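PDB 5HR4: MmeI from Methylophilus methylotrophus, which probably methylates adenine in DNA with S-adenosyl-L-methionine as donor, and belongs to the type IIL restriction-modification enzymes. Local coordinates for residues V335-E338 and K339-N343. Sequence-based numbering, arbitrary orientation.
Sequences VEFE and KVKNN
F337 and K341 meet late in helix 318-340. CB of K341 sits over one face of the F337 ring, displaced toward its rim, 4.3 Å from the centroid and 18° off the ring normal: a CH-pi contact made by the root of the lysine, not its charged end. CG of F337 lies anti to the backbone N and beside the carbonyl carbon (chi1 175°), which sets the ring beneath K341 CB; L347 and F350 of helix 344-355 and L380 and V384 of helix 368-388 pack on it and bury it, although the site lies at the surface. The rest of K341 runs alongside E338, both side chains pointing the same way; a salt bridge between their ends is likely but doubtful in detail, since NZ of K341 and OE1 of E338 are modelled too close together. OE1 of E336 forms a salt bridge with K353 of helix 344-355. V340 lays its methyls near the carbonyl of E336, CG2 lying 3.5 Å from E336 O. F337 O is shared by V340 N at 3.2 Å, from well above the carbonyl plane, and, weakly, by K341 N at 2.9 Å. A type I beta turn follows, V340 to N343, with N343 N bonded to V340 O at 3.0 Å. OD1 of N343 then caps K346 N: a tight turn joining two consecutive helices of the DNA-methyltransferase domain, the second opened by an Asn N-cap, away from the sinefungin pocket.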
ATOM      1  N   VAL A 335       2.925   4.959 -29.413  1.00 29.78           N
ATOM      2  CA  VAL A 335       3.221   4.155 -30.590  1.00 27.80           C
ATOM      3  C   VAL A 335       2.196   4.446 -31.673  1.00 28.24           C
ATOM      4  O   VAL A 335       2.551   4.770 -32.810  1.00 36.72           O
ATOM      5  CB  VAL A 335       3.286   2.658 -30.228  1.00 29.44           C
ATOM      6  CG1 VAL A 335       3.319   1.775 -31.467  1.00 19.69           C
ATOM      7  CG2 VAL A 335       4.504   2.385 -29.366  1.00 23.44           C
ATOM      8  N   GLU A 336       0.910   4.393 -31.327  1.00 30.44           N
ATOM      9  CA  GLU A 336      -0.116   4.649 -32.334  1.00 30.52           C
ATOM     10  C   GLU A 336       0.043   6.041 -32.929  1.00 31.13           C
ATOM     11  O   GLU A 336      -0.065   6.215 -34.148  1.00 34.28           O
ATOM     12  CB  GLU A 336      -1.511   4.465 -31.737  1.00 33.16           C
ATOM     13  CG  GLU A 336      -2.672   4.615 -32.739  1.00 34.33           C
ATOM     14  CD  GLU A 336      -4.048   4.468 -32.070  1.00 42.20           C
ATOM     15  OE1 GLU A 336      -4.076   4.106 -30.867  1.00 52.53           O
ATOM     16  OE2 GLU A 336      -5.095   4.712 -32.724  1.00 37.44           O
ATOM     17  N   PHE A 337       0.350   7.037 -32.089  1.00 29.49           N
ATOM     18  CA  PHE A 337       0.574   8.386 -32.596  1.00 29.77           C
ATOM     19  C   PHE A 337       1.687   8.405 -33.632  1.00 31.57           C
ATOM     20  O   PHE A 337       1.510   8.906 -34.744  1.00 33.69           O
ATOM     21  CB  PHE A 337       0.905   9.347 -31.458  1.00 28.42           C
ATOM     22  CG  PHE A 337       1.260  10.729 -31.933  1.00 32.38           C
ATOM     23  CD1 PHE A 337       0.333  11.495 -32.641  1.00 28.76           C
ATOM     24  CD2 PHE A 337       2.523  11.262 -31.689  1.00 32.72           C
ATOM     25  CE1 PHE A 337       0.670  12.781 -33.103  1.00 32.33           C
ATOM     26  CE2 PHE A 337       2.867  12.541 -32.129  1.00 33.45           C
ATOM     27  CZ  PHE A 337       1.940  13.301 -32.849  1.00 33.96           C
ATOM     28  N   GLU A 338       2.837   7.836 -33.297  1.00 36.15           N
ATOM     29  CA  GLU A 338       3.951   7.872 -34.230  1.00 31.63           C
ATOM     30  C   GLU A 338       3.662   7.119 -35.527  1.00 34.45           C
ATOM     31  O   GLU A 338       4.283   7.415 -36.551  1.00 42.29           O
ATOM     32  CB  GLU A 338       5.200   7.339 -33.542  1.00 28.30           C
ATOM     33  CG  GLU A 338       5.639   8.167 -32.312  1.00 33.02           C
ATOM     34  CD  GLU A 338       6.073   9.614 -32.640  1.00 39.58           C
ATOM     35  OE1 GLU A 338       6.219   9.971 -33.831  1.00 45.30           O
ATOM     36  OE2 GLU A 338       6.296  10.401 -31.692  1.00 39.90           O
ATOM     37  N   LYS A 339       2.714   6.187 -35.537  1.00 30.66           N
ATOM     38  CA  LYS A 339       2.458   5.440 -36.763  1.00 32.46           C
ATOM     39  C   LYS A 339       1.496   6.154 -37.713  1.00 39.09           C
ATOM     40  O   LYS A 339       1.522   5.889 -38.921  1.00 40.03           O
ATOM     41  CB  LYS A 339       1.930   4.045 -36.407  1.00 33.72           C
ATOM     42  CG  LYS A 339       1.657   3.138 -37.593  1.00 36.97           C
ATOM     43  CD  LYS A 339       1.589   1.686 -37.158  1.00 41.09           C
ATOM     44  CE  LYS A 339       0.534   1.470 -36.096  1.00 44.69           C
ATOM     45  NZ  LYS A 339       0.368   0.018 -35.804  1.00 55.58           N
ATOM     46  N   VAL A 340       0.653   7.052 -37.207  1.00 35.28           N
ATOM     47  CA  VAL A 340      -0.355   7.720 -38.016  1.00 35.48           C
ATOM     48  C   VAL A 340      -0.128   9.221 -38.111  1.00 38.63           C
ATOM     49  O   VAL A 340      -0.872   9.905 -38.825  1.00 41.38           O
ATOM     50  CB  VAL A 340      -1.776   7.430 -37.485  1.00 40.16           C
ATOM     51  CG1 VAL A 340      -1.967   5.923 -37.241  1.00 41.06           C
ATOM     52  CG2 VAL A 340      -2.040   8.208 -36.221  1.00 28.99           C
ATOM     53  N   LYS A 341       0.897   9.747 -37.437  1.00 38.98           N
ATOM     54  CA  LYS A 341       1.158  11.183 -37.363  1.00 36.52           C
ATOM     55  C   LYS A 341       1.304  11.861 -38.726  1.00 45.49           C
ATOM     56  O   LYS A 341       1.077  13.074 -38.818  1.00 46.52           O
ATOM     57  CB  LYS A 341       2.423  11.404 -36.524  1.00 39.49           C
ATOM     58  CG  LYS A 341       3.382  12.477 -37.020  1.00 42.70           C
ATOM     59  CD  LYS A 341       4.595  12.621 -36.110  1.00 34.99           C
ATOM     60  CE  LYS A 341       5.572  11.498 -36.352  1.00 39.81           C
ATOM     61  NZ  LYS A 341       6.697  11.487 -35.361  1.00 50.40           N
ATOM     62  N   ASN A 342       1.666  11.124 -39.786  1.00 47.89           N
ATOM     63  CA  ASN A 342       1.928  11.713 -41.102  1.00 50.33           C
ATOM     64  C   ASN A 342       0.761  11.559 -42.074  1.00 51.94           C
ATOM     65  O   ASN A 342       0.879  11.955 -43.245  1.00 46.15           O
ATOM     66  CB  ASN A 342       3.202  11.111 -41.712  1.00 42.66           C
ATOM     67  CG  ASN A 342       4.483  11.688 -41.097  1.00 47.08           C
ATOM     68  OD1 ASN A 342       4.569  12.886 -40.794  1.00 43.05           O
ATOM     69  ND2 ASN A 342       5.483  10.835 -40.918  1.00 55.57           N
ATOM     70  N   ASN A 343      -0.356  11.009 -41.606  1.00 44.05           N
ATOM     71  CA  ASN A 343      -1.580  10.821 -42.375  1.00 39.45           C
ATOM     72  C   ASN A 343      -2.651  11.681 -41.712  1.00 42.87           C
ATOM     73  O   ASN A 343      -3.147  11.333 -40.633  1.00 44.42           O
ATOM     74  CB  ASN A 343      -1.953   9.336 -42.384  1.00 36.37           C
ATOM     75  CG  ASN A 343      -3.277   9.046 -43.056  1.00 44.28           C
ATOM     76  OD1 ASN A 343      -4.223   9.833 -43.009  1.00 41.43           O
ATOM     77  ND2 ASN A 343      -3.357   7.881 -43.675  1.00 48.94           N
TER